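Local coordinates for protein xyloglucan-specific endo-beta-1,4-glucanase BoGH9A (PDB 6DHT) that hydrolyses internal beta-1,4-glucosidic linkages in the backbone of xyloglucan, releasing xyloglucan oligosaccharides, at residues Leu104-Phe115 against Asn554-Asp565; Val143-Arg154 against Asp230-Leu240. All coordinates share one frame; numbering follows the deposited sequence. Where two conformers were deposited one is given.

Both contacts belong to the glycoside hydrolase family 9 catalytic domain, but to different parts of it: their centres lie 34 Å apart and their nearest atoms about 15 Å. Contact 1 joins helices from near the two ends of the domain sequence, deep in the helical body, and the chain between them includes both segments of contact 2. That second contact sits about 28 Å from the centre of the chain, beside a small mixed sheet. Neither includes a predicted catalytic residue, but each has a side chain about 10 Å from that of one: Asn554 from Glu548, the proton donor, and Leu240 from Asp171, the nucleophile.

Contact 1 of 2, residues Leu104-Phe115 against Asn554-Asp565. With EDO (1,2-ethanediol), chain G.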
loop_
_atom_site.group_PDB
_atom_site.type_symbol
_atom_site.label_atom_id
_atom_site.label_comp_id
_atom_site.label_asym_id
_atom_site.label_seq_id
_atom_site.Cartn_x
_atom_site.Cartn_y
_atom_site.Cartn_z
ATOM N N LEU A 104 -5.017 -15.001 -6.071
ATOM C CA LEU A 104 -4.247 -13.881 -5.533
ATOM C C LEU A 104 -3.796 -14.096 -4.086
ATOM O O LEU A 104 -3.214 -13.202 -3.490
ATOM C CB LEU A 104 -5.025 -12.561 -5.629
ATOM C CG LEU A 104 -5.506 -12.170 -7.016
ATOM C CD1 LEU A 104 -6.285 -10.869 -6.951
ATOM C CD2 LEU A 104 -4.342 -12.041 -7.980
ATOM N N SER A 105 -4.051 -15.250 -3.491
ATOM C CA SER A 105 -3.658 -15.458 -2.111
ATOM C C SER A 105 -2.147 -15.380 -1.916
ATOM O O SER A 105 -1.681 -14.726 -0.956
ATOM C CB SER A 105 -4.235 -16.782 -1.597
ATOM O OG SER A 105 -3.835 -17.029 -0.260
ATOM N N PRO A 106 -1.343 -15.991 -2.814
ATOM C CA PRO A 106 0.113 -15.855 -2.614
ATOM C C PRO A 106 0.580 -14.413 -2.744
ATOM O O PRO A 106 1.533 -14.042 -2.071
ATOM C CB PRO A 106 0.708 -16.743 -3.708
ATOM C CG PRO A 106 -0.382 -17.735 -4.010
ATOM C CD PRO A 106 -1.656 -16.968 -3.872
ATOM N N LEU A 107 -0.083 -13.622 -3.575
ATOM C CA LEU A 107 0.231 -12.208 -3.711
ATOM C C LEU A 107 -0.103 -11.443 -2.418
ATOM O O LEU A 107 0.717 -10.694 -1.898
ATOM C CB LEU A 107 -0.530 -11.635 -4.910
ATOM C CG LEU A 107 -0.420 -10.123 -5.114
ATOM C CD1 LEU A 107 0.989 -9.727 -5.522
ATOM C CD2 LEU A 107 -1.368 -9.672 -6.141
ATOM N N ALA A 108 -1.302 -11.657 -1.890
ATOM C CA ALA A 108 -1.710 -10.979 -0.673
ATOM C C ALA A 108 -0.765 -11.315 0.480
ATOM O O ALA A 108 -0.352 -10.434 1.228
ATOM C CB ALA A 108 -3.138 -11.356 -0.305
ATOM N N ASP A 109 -0.384 -12.576 0.590
ATOM C CA ASP A 109 0.495 -13.029 1.653
ATOM C C ASP A 109 1.890 -12.467 1.478
ATOM O O ASP A 109 2.503 -11.983 2.439
ATOM C CB ASP A 109 0.557 -14.568 1.698
ATOM C CG ASP A 109 -0.744 -15.220 2.184
ATOM O OD1 ASP A 109 -1.727 -14.522 2.463
ATOM O OD2 ASP A 109 -0.754 -16.467 2.253
ATOM N N ALA A 110 2.406 -12.527 0.256
ATOM C CA ALA A 110 3.749 -11.978 -0.001
ATOM C C ALA A 110 3.847 -10.463 0.256
ATOM O O ALA A 110 4.834 -9.968 0.791
ATOM C CB ALA A 110 4.191 -12.291 -1.415
ATOM N N ALA A 111 2.808 -9.747 -0.155
ATOM C CA ALA A 111 2.738 -8.309 0.052
ATOM C C ALA A 111 2.801 -7.958 1.536
ATOM O O ALA A 111 3.463 -6.991 1.941
ATOM C CB ALA A 111 1.497 -7.758 -0.588
ATOM N N LEU A 112 2.104 -8.733 2.373
ATOM C CA LEU A 112 2.170 -8.524 3.805
ATOM C C LEU A 112 3.513 -8.951 4.380
ATOM O O LEU A 112 4.069 -8.251 5.251
ATOM C CB LEU A 112 1.020 -9.291 4.464
ATOM C CG LEU A 112 0.916 -9.146 5.976
ATOM C CD1 LEU A 112 0.803 -7.698 6.431
ATOM C CD2 LEU A 112 -0.285 -9.937 6.461
ATOM N N LYS A 113 4.047 -10.057 3.896
ATOM C CA LYS A 113 5.311 -10.578 4.390
ATOM C C LYS A 113 6.473 -9.636 4.056
ATOM O O LYS A 113 7.514 -9.674 4.722
ATOM C CB LYS A 113 5.533 -11.974 3.810
ATOM C CG LYS A 113 6.729 -12.748 4.297
ATOM C CD LYS A 113 6.755 -12.976 5.793
ATOM C CE LYS A 113 7.892 -13.944 6.162
ATOM N NZ LYS A 113 7.680 -15.343 5.699
ATOM N N SER A 114 6.315 -8.785 3.041
ATOM C CA SER A 114 7.352 -7.811 2.714
ATOM C C SER A 114 7.692 -6.935 3.915
ATOM O O SER A 114 8.857 -6.530 4.088
ATOM C CB SER A 114 6.908 -6.927 1.546
ATOM O OG SER A 114 5.926 -5.966 1.924
ATOM N N PHE A 115 6.695 -6.629 4.744
ATOM C CA PHE A 115 6.896 -5.797 5.914
ATOM C C PHE A 115 7.833 -6.473 6.923
ATOM O O PHE A 115 8.669 -5.806 7.557
ATOM C CB PHE A 115 5.557 -5.453 6.565
ATOM C CG PHE A 115 4.739 -4.488 5.752
ATOM C CD1 PHE A 115 3.913 -4.933 4.730
ATOM C CD2 PHE A 115 4.818 -3.116 6.004
ATOM C CE1 PHE A 115 3.198 -4.016 3.951
ATOM C CE2 PHE A 115 4.095 -2.218 5.240
ATOM C CZ PHE A 115 3.301 -2.674 4.207
ATOM N N ASN A 554 3.433 -0.894 -0.758
ATOM C CA ASN A 554 3.015 -2.233 -0.381
ATOM C C ASN A 554 1.732 -2.251 0.448
ATOM O O ASN A 554 0.990 -3.241 0.402
ATOM C CB ASN A 554 4.127 -3.010 0.291
ATOM C CG ASN A 554 4.744 -3.984 -0.656
ATOM O OD1 ASN A 554 5.273 -3.585 -1.699
ATOM N ND2 ASN A 554 4.620 -5.262 -0.368
ATOM N N ALA A 555 1.446 -1.167 1.183
ATOM C CA ALA A 555 0.200 -1.107 1.943
ATOM C C ALA A 555 -0.964 -1.141 0.977
ATOM O O ALA A 555 -1.961 -1.812 1.217
ATOM C CB ALA A 555 0.150 0.145 2.789
ATOM N N ALA A 556 -0.829 -0.413 -0.131
ATOM C CA ALA A 556 -1.851 -0.410 -1.179
ATOM C C ALA A 556 -2.029 -1.793 -1.777
ATOM O O ALA A 556 -3.140 -2.254 -2.023
ATOM C CB ALA A 556 -1.498 0.592 -2.264
ATOM N N LEU A 557 -0.912 -2.451 -2.061
ATOM C CA LEU A 557 -0.980 -3.820 -2.587
ATOM C C LEU A 557 -1.627 -4.785 -1.613
ATOM O O LEU A 557 -2.468 -5.585 -2.006
ATOM C CB LEU A 557 0.431 -4.291 -2.930
ATOM C CG LEU A 557 0.566 -5.698 -3.494
ATOM C CD1 LEU A 557 -0.203 -5.835 -4.819
ATOM C CD2 LEU A 557 2.025 -6.076 -3.662
ATOM N N VAL A 558 -1.256 -4.730 -0.339
ATOM C CA VAL A 558 -1.924 -5.578 0.660
ATOM C C VAL A 558 -3.419 -5.283 0.692
ATOM O O VAL A 558 -4.249 -6.202 0.725
ATOM C CB VAL A 558 -1.341 -5.308 2.061
ATOM C CG1 VAL A 558 -2.237 -5.885 3.162
ATOM C CG2 VAL A 558 0.063 -5.867 2.214
ATOM N N ALA A 559 -3.763 -3.998 0.657
ATOM C CA ALA A 559 -5.178 -3.595 0.685
ATOM C C ALA A 559 -5.964 -4.190 -0.476
ATOM O O ALA A 559 -7.020 -4.806 -0.249
ATOM C CB ALA A 559 -5.322 -2.083 0.690
ATOM N N LEU A 560 -5.472 -4.032 -1.694
ATOM C CA LEU A 560 -6.257 -4.475 -2.860
ATOM C C LEU A 560 -6.177 -5.988 -3.024
ATOM O O LEU A 560 -7.191 -6.640 -3.246
ATOM C CB LEU A 560 -5.848 -3.766 -4.168
ATOM C CG LEU A 560 -6.860 -4.026 -5.286
ATOM C CD1 LEU A 560 -8.315 -3.622 -4.926
ATOM C CD2 LEU A 560 -6.394 -3.325 -6.540
ATOM N N ALA A 561 -4.989 -6.568 -2.930
ATOM C CA ALA A 561 -4.880 -8.012 -3.142
ATOM C C ALA A 561 -5.683 -8.810 -2.107
ATOM O O ALA A 561 -6.307 -9.818 -2.444
ATOM C CB ALA A 561 -3.455 -8.440 -3.115
ATOM N N SER A 562 -5.627 -8.386 -0.839
ATOM C CA SER A 562 -6.316 -9.116 0.218
ATOM C C SER A 562 -7.800 -9.015 0.028
ATOM O O SER A 562 -8.502 -10.021 0.153
ATOM C CB SER A 562 -5.978 -8.564 1.576
ATOM O OG SER A 562 -4.568 -8.602 1.811
ATOM N N SER A 563 -8.307 -7.817 -0.237
ATOM C CA SER A 563 -9.748 -7.651 -0.410
ATOM C C SER A 563 -10.280 -8.360 -1.658
ATOM O O SER A 563 -11.341 -8.977 -1.602
ATOM C CB SER A 563 -10.149 -6.175 -0.392
ATOM O OG SER A 563 -9.609 -5.443 -1.465
ATOM N N LEU A 564 -9.549 -8.317 -2.768
ATOM C CA LEU A 564 -9.984 -9.025 -3.972
ATOM C C LEU A 564 -9.974 -10.530 -3.758
ATOM O O LEU A 564 -10.871 -11.246 -4.255
ATOM C CB LEU A 564 -9.115 -8.654 -5.176
ATOM C CG LEU A 564 -9.249 -7.236 -5.712
ATOM C CD1 LEU A 564 -8.356 -7.030 -6.903
ATOM C CD2 LEU A 564 -10.700 -6.843 -6.038
ATOM N N ASP A 565 -8.979 -11.051 -3.059
ATOM C CA ASP A 565 -8.960 -12.479 -2.726
ATOM C C ASP A 565 -10.101 -12.849 -1.762
ATOM O O ASP A 565 -10.834 -13.824 -1.993
ATOM C CB ASP A 565 -7.610 -12.888 -2.152
ATOM C CG ASP A 565 -7.443 -14.373 -2.058
ATOM O OD1 ASP A 565 -7.717 -15.090 -3.070
ATOM O OD2 ASP A 565 -6.991 -14.856 -1.015
HETATM C C1 EDO G . 5.088 -16.712 3.085
HETATM O O1 EDO G . 6.513 -16.511 3.093
HETATM C C2 EDO G . 4.392 -15.423 2.655
HETATM O O2 EDO G . 4.756 -15.058 1.307
HETATM O O HOH W 1 -2.320 -9.680 3.199
#
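Two nearly antiparallel helices of the family 9 catalytic domain, 105-115 and 554-565, pack here with their axes 8.3 Å apart and their directions 151° from each other. Alanines make the close approach possible: Ala108 CB lies 4.1 Å from Ala561 CB, while Ala111 CB touches Leu557 CD2 at 3.5 Å and also meets Val558 CG2. That valine methyl, set beside its own backbone N and anti to the carbonyl carbon, presses on the backbone between Ala111 and Leu112. Leu107 crosses Leu557 at about a right angle and brings CD2 against Ala561 CB. In the (alpha/alpha)6 barrel of this family, helices 176-192 and 461-474 touch the pair. In the conformers described, each one of two modelled, Asn554 ND2 (3.1 Å) and Ser114 OG (2.7 Å) can each hydrogen-bond to Ala111 O, though perhaps not together; the Asn554 amide also hydrogen-bonds Gly512 O through ND2 and Leu514 N through OD1. Phe115 turns its edge at CZ to Ala555 N, 3.9 Å away. A water donates to Ala108 O and to Ser562 OG, whose own proton goes to Val558 O. Asp565, hydrogen-bonded through OD1 to Tyr26 and through OD2 to Tyr196, sets OD2 3.4 Å from Ser105 CB.

Contact 2 of 2, residues Val143-Arg154 against Asp230-Leu240; sequences VLIHPSAASPDR and DPEDGGVYHKL
With CG anti to its carbonyl carbon (chi1 -71°) and the chain extended from CG to NE, Arg154 reaches across to Tyr237, whose CG is likewise anti to its carbonyl carbon (chi1 -53°). Segments 143-154 and 230-240 meet here, mostly as loops, beside the small mixed sheet of the family 9 catalytic domain, in which strands 143-145 and 239-241 flank strand 259-260. Arg154 NH1 donates to Tyr237 OH at 3.0 Å, nearly in the guanidinium plane, and the guanidinium and phenol ring are almost coplanar, 18° apart. Pro231 CD lies over one guanidinium face, 3.5 Å from Arg154 NH2. A type I turn from Ser151 to Arg154, hydrogen-bonded N to O in both directions between these two residues, sets the start of the arginine chain. Ala149 CB packs against CD1 and CE1 of Tyr237, 3.7 Å from CD1, while Ile145 CD1 comes obliquely to the hydroxyl end. At the sheet, Val143 CG1 meets Leu240 CG at 4.1 Å. Asp230 OD1 accepts from Glu232 N in an Asx turn, while OD2 forms a salt bridge with Lys263, which also pairs with Asp233. At the solvent-exposed end, like charges approach, 4.2 Å between Asp153 OD2 and Glu232 OE2. One water links Ser151 OG to Asp230 OD1; another donates to Ala149 O and is hydrogen-bonded to Ser151 OG and, at 2.6 Å, to Tyr237 OH.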
loop_
_atom_site.group_PDB
_atom_site.type_symbol
_atom_site.label_atom_id
_atom_site.label_comp_id
_atom_site.label_asym_id
_atom_site.label_seq_id
_atom_site.Cartn_x
_atom_site.Cartn_y
_atom_site.Cartn_z
ATOM N N VAL A 143 19.851 6.944 19.934
ATOM C CA VAL A 143 19.366 7.937 18.985
ATOM C C VAL A 143 19.366 9.325 19.619
ATOM O O VAL A 143 18.944 9.485 20.758
ATOM C CB VAL A 143 17.934 7.541 18.490
ATOM C CG1 VAL A 143 17.353 8.580 17.540
ATOM C CG2 VAL A 143 17.980 6.193 17.806
ATOM N N LEU A 144 19.824 10.313 18.862
ATOM C CA LEU A 144 20.005 11.674 19.366
ATOM C C LEU A 144 18.812 12.570 19.108
ATOM O O LEU A 144 18.243 12.572 18.015
ATOM C CB LEU A 144 21.212 12.315 18.683
ATOM C CG LEU A 144 22.552 12.283 19.418
ATOM C CD1 LEU A 144 22.825 10.941 20.074
ATOM C CD2 LEU A 144 23.656 12.634 18.433
ATOM N N ILE A 145 18.439 13.352 20.112
ATOM C CA ILE A 145 17.536 14.465 19.883
ATOM C C ILE A 145 18.278 15.495 19.044
ATOM O O ILE A 145 19.214 16.143 19.520
ATOM C CB ILE A 145 17.070 15.116 21.211
ATOM C CG1 ILE A 145 16.310 14.112 22.086
ATOM C CG2 ILE A 145 16.225 16.350 20.935
ATOM C CD1 ILE A 145 14.946 13.646 21.537
ATOM N N HIS A 146 17.890 15.621 17.785
ATOM C CA HIS A 146 18.371 16.669 16.903
ATOM C C HIS A 146 18.010 18.035 17.493
ATOM O O HIS A 146 17.049 18.140 18.246
ATOM C CB HIS A 146 17.709 16.492 15.547
ATOM C CG HIS A 146 18.313 17.304 14.448
ATOM N ND1 HIS A 146 17.740 18.469 13.987
ATOM C CD2 HIS A 146 19.414 17.103 13.689
ATOM C CE1 HIS A 146 18.461 18.950 12.993
ATOM N NE2 HIS A 146 19.481 18.134 12.786
ATOM N N PRO A 147 18.798 19.079 17.184
ATOM C CA PRO A 147 18.418 20.396 17.702
ATOM C C PRO A 147 16.990 20.815 17.327
ATOM O O PRO A 147 16.340 21.491 18.120
ATOM C CB PRO A 147 19.450 21.323 17.056
ATOM C CG PRO A 147 20.664 20.476 16.935
ATOM C CD PRO A 147 20.150 19.096 16.592
ATOM N N SER A 148 16.506 20.399 16.159
ATOM C CA SER A 148 15.149 20.749 15.736
ATOM C C SER A 148 14.074 20.093 16.613
ATOM O O SER A 148 12.919 20.527 16.617
ATOM C CB SER A 148 14.921 20.331 14.293
ATOM O OG SER A 148 15.073 18.928 14.165
ATOM N N ALA A 149 14.457 19.063 17.362
ATOM C CA ALA A 149 13.517 18.303 18.174
ATOM C C ALA A 149 13.623 18.588 19.669
ATOM O O ALA A 149 12.877 18.009 20.456
ATOM C CB ALA A 149 13.703 16.799 17.914
ATOM N N ALA A 150 14.534 19.481 20.058
ATOM C CA ALA A 150 14.806 19.718 21.476
ATOM C C ALA A 150 13.593 20.199 22.260
ATOM O O ALA A 150 12.769 20.958 21.750
ATOM C CB ALA A 150 15.932 20.724 21.626
ATOM N N SER A 151 13.504 19.749 23.505
ATOM C CA SER A 151 12.479 20.215 24.437
ATOM C C SER A 151 13.140 20.486 25.801
ATOM O O SER A 151 14.298 20.115 26.003
ATOM C CB SER A 151 11.366 19.170 24.544
ATOM O OG SER A 151 11.824 17.984 25.168
ATOM N N PRO A 152 12.420 21.143 26.733
ATOM C CA PRO A 152 13.012 21.482 28.037
ATOM C C PRO A 152 13.752 20.327 28.694
ATOM O O PRO A 152 14.917 20.481 29.067
ATOM C CB PRO A 152 11.792 21.860 28.875
ATOM C CG PRO A 152 10.876 22.475 27.902
ATOM C CD PRO A 152 11.051 21.676 26.619
ATOM N N ASP A 153 13.090 19.184 28.813
ATOM C CA ASP A 153 13.685 18.022 29.453
ATOM C C ASP A 153 14.544 17.192 28.499
ATOM O O ASP A 153 15.144 16.200 28.919
ATOM C CB ASP A 153 12.591 17.143 30.065
ATOM C CG ASP A 153 11.787 17.871 31.129
ATOM O OD1 ASP A 153 12.222 18.958 31.574
ATOM O OD2 ASP A 153 10.725 17.350 31.527
ATOM N N ARG A 154 14.593 17.595 27.225
ATOM C CA ARG A 154 15.355 16.873 26.204
ATOM C C ARG A 154 16.123 17.849 25.330
ATOM O O ARG A 154 15.702 18.171 24.224
ATOM C CB ARG A 154 14.434 16.015 25.323
ATOM C CG ARG A 154 13.866 14.810 26.030
ATOM C CD ARG A 154 12.944 13.986 25.133
ATOM N NE ARG A 154 12.640 12.710 25.767
ATOM C CZ ARG A 154 11.974 11.718 25.188
ATOM N NH1 ARG A 154 11.535 11.850 23.945
ATOM N NH2 ARG A 154 11.762 10.597 25.858
ATOM N N ASP A 230 6.930 12.489 22.560
ATOM C CA ASP A 230 7.559 13.144 23.714
ATOM C C ASP A 230 6.628 12.932 24.906
ATOM O O ASP A 230 5.469 13.328 24.843
ATOM C CB ASP A 230 7.733 14.626 23.397
ATOM C CG ASP A 230 8.402 15.409 24.531
ATOM O OD1 ASP A 230 8.339 14.974 25.699
ATOM O OD2 ASP A 230 8.983 16.476 24.227
ATOM N N PRO A 231 7.119 12.289 25.987
ATOM C CA PRO A 231 6.244 11.947 27.113
ATOM C C PRO A 231 5.716 13.156 27.872
ATOM O O PRO A 231 4.820 12.987 28.689
ATOM C CB PRO A 231 7.147 11.114 28.024
ATOM C CG PRO A 231 8.524 11.558 27.691
ATOM C CD PRO A 231 8.513 11.880 26.239
ATOM N N GLU A 232 6.242 14.343 27.588
ATOM C CA GLU A 232 5.731 15.553 28.219
ATOM C C GLU A 232 4.599 16.151 27.400
ATOM O O GLU A 232 3.428 15.950 27.732
ATOM C CB GLU A 232 6.853 16.569 28.435
ATOM C CG GLU A 232 7.938 16.086 29.391
ATOM C CD GLU A 232 7.385 15.652 30.742
ATOM O OE1 GLU A 232 6.646 16.443 31.366
ATOM O OE2 GLU A 232 7.683 14.515 31.175
ATOM N N ASP A 233 4.926 16.851 26.319
ATOM C CA ASP A 233 3.912 17.622 25.602
ATOM C C ASP A 233 3.032 16.812 24.637
ATOM O O ASP A 233 2.079 17.353 24.082
ATOM C CB ASP A 233 4.551 18.789 24.856
ATOM C CG ASP A 233 5.406 18.351 23.688
ATOM O OD1 ASP A 233 5.606 17.129 23.499
ATOM O OD2 ASP A 233 5.884 19.242 22.957
ATOM N N GLY A 234 3.353 15.536 24.436
ATOM C CA GLY A 234 2.530 14.673 23.588
ATOM C C GLY A 234 2.828 14.762 22.096
ATOM O O GLY A 234 2.228 14.034 21.304
ATOM N N GLY A 235 3.735 15.647 21.698
ATOM C CA GLY A 235 4.081 15.800 20.297
ATOM C C GLY A 235 4.887 14.617 19.792
ATOM O O GLY A 235 5.392 13.810 20.577
ATOM N N VAL A 236 4.941 14.486 18.478
ATOM C CA VAL A 236 5.528 13.308 17.824
ATOM C C VAL A 236 6.569 13.763 16.806
ATOM O O VAL A 236 6.279 14.581 15.940
ATOM C CB VAL A 236 4.429 12.446 17.158
ATOM C CG1 VAL A 236 5.022 11.208 16.467
ATOM C CG2 VAL A 236 3.415 12.023 18.175
ATOM N N TYR A 237 7.790 13.238 16.937
ATOM C CA TYR A 237 8.892 13.575 16.042
ATOM C C TYR A 237 8.542 13.076 14.652
ATOM O O TYR A 237 7.975 11.992 14.514
ATOM C CB TYR A 237 10.195 12.929 16.547
ATOM C CG TYR A 237 10.496 13.259 18.001
ATOM C CD1 TYR A 237 10.772 14.564 18.390
ATOM C CD2 TYR A 237 10.526 12.276 18.956
ATOM C CE1 TYR A 237 11.044 14.865 19.711
ATOM C CE2 TYR A 237 10.790 12.564 20.274
ATOM C CZ TYR A 237 11.044 13.860 20.642
ATOM O OH TYR A 237 11.305 14.115 21.965
ATOM N N HIS A 238 8.853 13.865 13.630
ATOM C CA HIS A 238 8.443 13.563 12.254
ATOM C C HIS A 238 9.043 12.257 11.753
ATOM O O HIS A 238 8.348 11.451 11.118
ATOM C CB HIS A 238 8.829 14.727 11.347
ATOM C CG HIS A 238 8.206 14.707 9.984
ATOM N ND1 HIS A 238 6.863 14.947 9.754
ATOM C CD2 HIS A 238 8.757 14.518 8.766
ATOM C CE1 HIS A 238 6.622 14.908 8.461
ATOM N NE2 HIS A 238 7.754 14.642 7.834
ATOM N N LYS A 239 10.333 12.044 11.994
ATOM C CA LYS A 239 11.005 10.842 11.513
ATOM C C LYS A 239 12.253 10.545 12.348
ATOM O O LYS A 239 12.723 11.399 13.132
ATOM C CB LYS A 239 11.362 10.985 10.042
ATOM C CG LYS A 239 12.269 12.193 9.752
ATOM C CD LYS A 239 12.653 12.259 8.286
ATOM C CE LYS A 239 13.376 13.562 7.942
ATOM N NZ LYS A 239 13.847 13.610 6.542
ATOM N N LEU A 240 12.763 9.327 12.191
ATOM C CA LEU A 240 14.018 8.889 12.771
ATOM C C LEU A 240 14.926 8.618 11.593
ATOM O O LEU A 240 14.604 7.814 10.719
ATOM C CB LEU A 240 13.805 7.664 13.648
ATOM C CG LEU A 240 14.987 7.175 14.498
ATOM C CD1 LEU A 240 14.507 6.244 15.583
ATOM C CD2 LEU A 240 16.006 6.454 13.634
HETATM O O HOH W 2 11.957 16.588 22.625
HETATM O O HOH W 3 10.570 15.837 26.999
#